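Local coordinates for protein nigritoxine (Vibrio nigripulchritudo, PDB 5M41) that acts as a bacterial toxin against crustaceans and insects and is built on a previously unknown fold, at residues Gly358-Val370 and Gly402-Lys414. Numbering follows the deposited sequence.
Sequences GGISIAETGVDIV and GRPGKSKIGNAIK
With chi1 at -58°, CG of Glu-364 lies anti to its own carbonyl carbon, and a bend at chi2 (-74°) brings the carboxylate to the start of helix 406-414. There OE1 accepts the backbone N-H of Lys-406, 2.7 Å from N to OE1, on its anti side and 33° out of the carboxylate plane. The main chain of Glu-364 adds a second bond: Gly-405 N, at the N-cap position, donates to Glu-364 O over 2.9 Å, in the carbonyl plane and on a lone pair. Glycine suits that position, since its backbone angles would press a side chain against the preceding carbonyl. Arg-403, extended from CG to NE, lays one face of its guanidinium over Glu-364 CB, while the aliphatic part of Lys-406 crosses the glutamate at about a right angle.

Deeper in, branched aliphatic residues pack between the helix and the antiparallel beta hairpin of strands 359-363 and 366-370, whose turn holds Glu-364 and Thr-365. Ile-409 CG2 meets Val-367 CG1 at 3.7 Å and Ile-362 CG2 at 3.9 Å, whereas Ile-362 and Ile-413 touch tip to tip through their CD1 methyls. Helix 386-396 also packs on Val-367. One hairpin-turn residue thus holds the N-cap amide and the first amide of the helix, and its negative charge there would probably suit the helix dipole.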
ATOM      1  N   GLY A 358     -10.881  -0.057 -11.009  1.00 31.12           N
ATOM      2  CA  GLY A 358      -9.741   0.449 -10.256  1.00 31.43           C
ATOM      3  C   GLY A 358     -10.103   0.728  -8.796  1.00 32.34           C
ATOM      4  O   GLY A 358     -11.213   0.440  -8.362  1.00 31.16           O
ATOM      5  N   GLY A 359      -9.165   1.287  -8.033  1.00 31.48           N
ATOM      6  CA  GLY A 359      -9.414   1.610  -6.647  1.00 32.27           C
ATOM      7  C   GLY A 359      -8.154   1.887  -5.861  1.00 33.39           C
ATOM      8  O   GLY A 359      -7.094   2.211  -6.426  1.00 33.29           O
ATOM      9  N   ILE A 360      -8.287   1.786  -4.546  1.00 33.70           N
ATOM     10  CA  ILE A 360      -7.172   2.026  -3.625  1.00 34.21           C
ATOM     11  C   ILE A 360      -7.007   0.753  -2.825  1.00 33.86           C
ATOM     12  O   ILE A 360      -7.981   0.233  -2.297  1.00 36.22           O
ATOM     13  CB  ILE A 360      -7.450   3.226  -2.670  1.00 34.96           C
ATOM     14  CG1 ILE A 360      -7.854   4.487  -3.462  1.00 35.18           C
ATOM     15  CG2 ILE A 360      -6.241   3.515  -1.778  1.00 34.32           C
ATOM     16  CD1 ILE A 360      -6.794   5.025  -4.425  1.00 33.78           C
ATOM     17  N   SER A 361      -5.787   0.227  -2.777  1.00 34.63           N
ATOM     18  CA  SER A 361      -5.479  -0.900  -1.896  1.00 35.65           C
ATOM     19  C   SER A 361      -4.597  -0.396  -0.778  1.00 35.40           C
ATOM     20  O   SER A 361      -3.684   0.399  -1.005  1.00 36.97           O
ATOM     21  CB  SER A 361      -4.750  -2.006  -2.655  1.00 37.30           C
ATOM     22  OG  SER A 361      -5.509  -2.436  -3.776  1.00 41.16           O
ATOM     23  N   ILE A 362      -4.846  -0.872   0.423  1.00 37.27           N
ATOM     24  CA  ILE A 362      -4.082  -0.455   1.585  1.00 39.72           C
ATOM     25  C   ILE A 362      -3.296  -1.679   2.060  1.00 39.96           C
ATOM     26  O   ILE A 362      -3.870  -2.729   2.310  1.00 39.86           O
ATOM     27  CB  ILE A 362      -5.007   0.133   2.688  1.00 42.22           C
ATOM     28  CG1 ILE A 362      -5.610   1.475   2.219  1.00 40.49           C
ATOM     29  CG2 ILE A 362      -4.229   0.349   3.991  1.00 43.02           C
ATOM     30  CD1 ILE A 362      -6.773   1.970   3.070  1.00 44.37           C
ATOM     31  N   ALA A 363      -1.967  -1.549   2.103  1.00 38.16           N
ATOM     32  CA  ALA A 363      -1.108  -2.599   2.579  1.00 38.98           C
ATOM     33  C   ALA A 363      -0.628  -2.196   3.967  1.00 41.02           C
ATOM     34  O   ALA A 363      -0.865  -1.065   4.379  1.00 38.96           O
ATOM     35  CB  ALA A 363       0.087  -2.769   1.637  1.00 39.92           C
ATOM     36  N   GLU A 364       0.050  -3.106   4.681  1.00 42.57           N
ATOM     37  CA  GLU A 364       0.659  -2.752   5.965  1.00 45.29           C
ATOM     38  C   GLU A 364       1.769  -1.708   5.751  1.00 43.22           C
ATOM     39  O   GLU A 364       2.124  -0.962   6.674  1.00 43.66           O
ATOM     40  CB  GLU A 364       1.231  -3.990   6.695  1.00 49.55           C
ATOM     41  CG  GLU A 364       0.243  -5.126   6.999  1.00 52.85           C
ATOM     42  CD  GLU A 364      -0.743  -4.835   8.146  1.00 60.30           C
ATOM     43  OE1 GLU A 364      -0.810  -3.686   8.661  1.00 59.18           O
ATOM     44  OE2 GLU A 364      -1.481  -5.779   8.553  1.00 65.88           O
ATOM     45  N   THR A 365       2.297  -1.658   4.529  1.00 41.13           N
ATOM     46  CA  THR A 365       3.455  -0.835   4.204  1.00 40.64           C
ATOM     47  C   THR A 365       3.130   0.412   3.387  1.00 39.68           C
ATOM     48  O   THR A 365       4.027   1.193   3.076  1.00 41.24           O
ATOM     49  CB  THR A 365       4.488  -1.647   3.416  1.00 40.57           C
ATOM     50  OG1 THR A 365       3.830  -2.253   2.304  1.00 40.52           O
ATOM     51  CG2 THR A 365       5.142  -2.749   4.298  1.00 40.93           C
ATOM     52  N   GLY A 366       1.866   0.621   3.026  1.00 38.18           N
ATOM     53  CA  GLY A 366       1.558   1.723   2.114  1.00 37.29           C
ATOM     54  C   GLY A 366       0.249   1.599   1.358  1.00 36.82           C
ATOM     55  O   GLY A 366      -0.654   0.863   1.781  1.00 38.02           O
ATOM     56  N   VAL A 367       0.139   2.325   0.244  1.00 35.20           N
ATOM     57  CA  VAL A 367      -1.059   2.267  -0.577  1.00 34.98           C
ATOM     58  C   VAL A 367      -0.718   2.046  -2.042  1.00 35.54           C
ATOM     59  O   VAL A 367       0.354   2.428  -2.507  1.00 33.19           O
ATOM     60  CB  VAL A 367      -1.963   3.528  -0.451  1.00 36.47           C
ATOM     61  CG1 VAL A 367      -2.241   3.824   1.019  1.00 36.88           C
ATOM     62  CG2 VAL A 367      -1.304   4.731  -1.111  1.00 38.12           C
ATOM     63  N   ASP A 368      -1.638   1.401  -2.754  1.00 33.62           N
ATOM     64  CA  ASP A 368      -1.544   1.308  -4.203  1.00 34.66           C
ATOM     65  C   ASP A 368      -2.732   2.057  -4.815  1.00 33.52           C
ATOM     66  O   ASP A 368      -3.870   1.881  -4.389  1.00 32.93           O
ATOM     67  CB  ASP A 368      -1.623  -0.146  -4.647  1.00 34.88           C
ATOM     68  CG  ASP A 368      -0.538  -1.024  -4.019  1.00 41.09           C
ATOM     69  OD1 ASP A 368       0.654  -0.614  -3.938  1.00 37.89           O
ATOM     70  OD2 ASP A 368      -0.884  -2.170  -3.635  1.00 46.07           O
ATOM     71  N   ILE A 369      -2.456   2.859  -5.826  1.00 32.34           N
ATOM     72  CA  ILE A 369      -3.492   3.562  -6.578  1.00 32.32           C
ATOM     73  C   ILE A 369      -3.632   2.837  -7.915  1.00 31.11           C
ATOM     74  O   ILE A 369      -2.669   2.767  -8.697  1.00 31.61           O
ATOM     75  CB  ILE A 369      -3.118   5.049  -6.766  1.00 33.39           C
ATOM     76  CG1 ILE A 369      -2.885   5.713  -5.385  1.00 35.29           C
ATOM     77  CG2 ILE A 369      -4.212   5.769  -7.571  1.00 32.49           C
ATOM     78  CD1 ILE A 369      -2.147   7.052  -5.405  1.00 34.52           C
ATOM     79  N   VAL A 370      -4.795   2.229  -8.139  1.00 30.59           N
ATOM     80  CA  VAL A 370      -5.005   1.330  -9.307  1.00 31.65           C
ATOM     81  C   VAL A 370      -6.066   1.891 -10.271  1.00 32.70           C
ATOM     82  O   VAL A 370      -7.165   2.230  -9.861  1.00 31.96           O
ATOM     83  CB  VAL A 370      -5.414  -0.082  -8.846  1.00 32.61           C
ATOM     84  CG1 VAL A 370      -5.753  -0.990 -10.041  1.00 32.40           C
ATOM     85  CG2 VAL A 370      -4.298  -0.706  -8.002  1.00 32.15           C
ATOM     86  N   GLY A 402       9.240   1.184   8.184  1.00 50.37           N
ATOM     87  CA  GLY A 402       8.575   1.343   6.879  1.00 47.03           C
ATOM     88  C   GLY A 402       7.257   0.563   6.886  1.00 48.34           C
ATOM     89  O   GLY A 402       6.784   0.079   5.852  1.00 47.59           O
ATOM     90  N   ARG A 403       6.668   0.435   8.067  1.00 47.72           N
ATOM     91  CA  ARG A 403       5.505  -0.424   8.235  1.00 49.38           C
ATOM     92  C   ARG A 403       4.534   0.193   9.228  1.00 48.23           C
ATOM     93  O   ARG A 403       4.397  -0.272  10.347  1.00 48.56           O
ATOM     94  CB  ARG A 403       5.951  -1.803   8.688  1.00 51.44           C
ATOM     95  CG  ARG A 403       4.851  -2.834   8.661  1.00 55.52           C
ATOM     96  CD  ARG A 403       5.437  -4.205   8.905  1.00 57.74           C
ATOM     97  NE  ARG A 403       4.375  -5.176   8.736  1.00 66.54           N
ATOM     98  CZ  ARG A 403       4.227  -5.931   7.651  1.00 69.00           C
ATOM     99  NH1 ARG A 403       5.108  -5.837   6.657  1.00 66.77           N
ATOM    100  NH2 ARG A 403       3.206  -6.784   7.577  1.00 72.21           N
ATOM    101  N   PRO A 404       3.869   1.271   8.825  1.00 46.72           N
ATOM    102  CA  PRO A 404       2.973   1.919   9.762  1.00 48.57           C
ATOM    103  C   PRO A 404       1.775   1.039  10.144  1.00 50.34           C
ATOM    104  O   PRO A 404       1.176   1.248  11.206  1.00 50.58           O
ATOM    105  CB  PRO A 404       2.486   3.147   8.986  1.00 47.97           C
ATOM    106  CG  PRO A 404       3.472   3.339   7.907  1.00 47.05           C
ATOM    107  CD  PRO A 404       3.918   1.970   7.534  1.00 44.98           C
ATOM    108  N   GLY A 405       1.427   0.073   9.289  1.00 49.71           N
ATOM    109  CA  GLY A 405       0.295  -0.806   9.558  1.00 49.17           C
ATOM    110  C   GLY A 405      -0.976  -0.297   8.891  1.00 49.16           C
ATOM    111  O   GLY A 405      -1.152   0.912   8.722  1.00 46.58           O
ATOM    112  N   LYS A 406      -1.869  -1.230   8.555  1.00 49.34           N
ATOM    113  CA  LYS A 406      -3.105  -0.947   7.794  1.00 51.19           C
ATOM    114  C   LYS A 406      -4.035   0.039   8.496  1.00 50.93           C
ATOM    115  O   LYS A 406      -4.569   0.954   7.881  1.00 48.96           O
ATOM    116  CB  LYS A 406      -3.849  -2.255   7.508  1.00 52.50           C
ATOM    117  CG  LYS A 406      -3.271  -3.044   6.349  1.00 52.47           C
ATOM    118  CD  LYS A 406      -4.166  -4.228   5.977  1.00 54.65           C
ATOM    119  CE  LYS A 406      -3.430  -5.162   5.032  1.00 54.55           C
ATOM    120  NZ  LYS A 406      -4.275  -6.304   4.595  1.00 60.11           N
ATOM    121  N   SER A 407      -4.163  -0.127   9.801  1.00 52.87           N
ATOM    122  CA  SER A 407      -5.027   0.707  10.604  1.00 57.21           C
ATOM    123  C   SER A 407      -4.569   2.176  10.646  1.00 56.34           C
ATOM    124  O   SER A 407      -5.361   3.071  10.372  1.00 56.30           O
ATOM    125  CB  SER A 407      -5.155   0.098  12.001  1.00 62.07           C
ATOM    126  OG  SER A 407      -5.574   1.074  12.926  1.00 69.37           O
ATOM    127  N   LYS A 408      -3.295   2.423  10.959  1.00 56.33           N
ATOM    128  CA  LYS A 408      -2.734   3.786  10.897  1.00 55.43           C
ATOM    129  C   LYS A 408      -2.860   4.416   9.509  1.00 51.54           C
ATOM    130  O   LYS A 408      -3.218   5.586   9.382  1.00 52.13           O
ATOM    131  CB  LYS A 408      -1.262   3.805  11.316  1.00 57.01           C
ATOM    132  CG  LYS A 408      -1.018   4.034  12.807  1.00 62.03           C
ATOM    133  CD  LYS A 408       0.481   4.002  13.088  1.00 63.35           C
ATOM    134  CE  LYS A 408       0.816   4.353  14.526  1.00 71.43           C
ATOM    135  NZ  LYS A 408       0.423   3.276  15.465  1.00 76.32           N
ATOM    136  N   ILE A 409      -2.571   3.650   8.460  1.00 48.44           N
ATOM    137  CA  ILE A 409      -2.707   4.199   7.113  1.00 46.53           C
ATOM    138  C   ILE A 409      -4.170   4.546   6.831  1.00 47.44           C
ATOM    139  O   ILE A 409      -4.474   5.666   6.396  1.00 47.11           O
ATOM    140  CB  ILE A 409      -2.126   3.261   6.032  1.00 44.52           C
ATOM    141  CG1 ILE A 409      -0.598   3.166   6.202  1.00 43.33           C
ATOM    142  CG2 ILE A 409      -2.490   3.773   4.665  1.00 41.81           C
ATOM    143  CD1 ILE A 409       0.040   1.949   5.559  1.00 42.46           C
ATOM    144  N   GLY A 410      -5.075   3.607   7.107  1.00 48.30           N
ATOM    145  CA  GLY A 410      -6.503   3.851   6.882  1.00 51.19           C
ATOM    146  C   GLY A 410      -7.009   5.098   7.602  1.00 55.34           C
ATOM    147  O   GLY A 410      -7.734   5.915   7.022  1.00 56.77           O
ATOM    148  N   ASN A 411      -6.623   5.238   8.870  1.00 58.07           N
ATOM    149  CA  ASN A 411      -6.988   6.400   9.696  1.00 61.60           C
ATOM    150  C   ASN A 411      -6.426   7.715   9.169  1.00 62.49           C
ATOM    151  O   ASN A 411      -7.101   8.745   9.218  1.00 63.79           O
ATOM    152  CB  ASN A 411      -6.532   6.201  11.139  1.00 66.59           C
ATOM    153  CG  ASN A 411      -7.253   5.062  11.829  1.00 70.66           C
ATOM    154  OD1 ASN A 411      -8.220   4.505  11.302  1.00 72.31           O
ATOM    155  ND2 ASN A 411      -6.792   4.717  13.024  1.00 75.50           N
ATOM    156  N   ALA A 412      -5.199   7.687   8.655  1.00 59.90           N
ATOM    157  CA  ALA A 412      -4.595   8.905   8.131  1.00 59.24           C
ATOM    158  C   ALA A 412      -5.290   9.348   6.838  1.00 61.38           C
ATOM    159  O   ALA A 412      -5.410  10.547   6.563  1.00 64.34           O
ATOM    160  CB  ALA A 412      -3.102   8.712   7.930  1.00 56.54           C
ATOM    161  N   ILE A 413      -5.780   8.382   6.067  1.00 60.83           N
ATOM    162  CA  ILE A 413      -6.547   8.668   4.856  1.00 63.90           C
ATOM    163  C   ILE A 413      -7.890   9.334   5.203  1.00 70.34           C
ATOM    164  O   ILE A 413      -8.262  10.346   4.607  1.00 71.14           O
ATOM    165  CB  ILE A 413      -6.775   7.386   4.033  1.00 62.34           C
ATOM    166  CG1 ILE A 413      -5.502   7.034   3.270  1.00 61.92           C
ATOM    167  CG2 ILE A 413      -7.961   7.546   3.081  1.00 64.68           C
ATOM    168  CD1 ILE A 413      -5.547   5.655   2.644  1.00 63.54           C
ATOM    169  N   LYS A 414      -8.589   8.763   6.183  1.00 73.90           N
ATOM    170  CA  LYS A 414      -9.899   9.249   6.622  1.00 79.45           C
ATOM    171  C   LYS A 414      -9.826  10.535   7.435  1.00 85.47           C
ATOM    172  O   LYS A 414     -10.856  11.143   7.713  1.00 89.59           O
ATOM    173  CB  LYS A 414     -10.610   8.182   7.454  1.00 77.95           C
ATOM    174  CG  LYS A 414     -11.000   6.950   6.660  1.00 76.61           C
ATOM    175  CD  LYS A 414     -11.854   6.009   7.488  1.00 78.92           C
ATOM    176  CE  LYS A 414     -11.065   5.310   8.577  1.00 78.40           C
ATOM    177  NZ  LYS A 414     -11.945   4.328   9.267  1.00 83.47           N
TER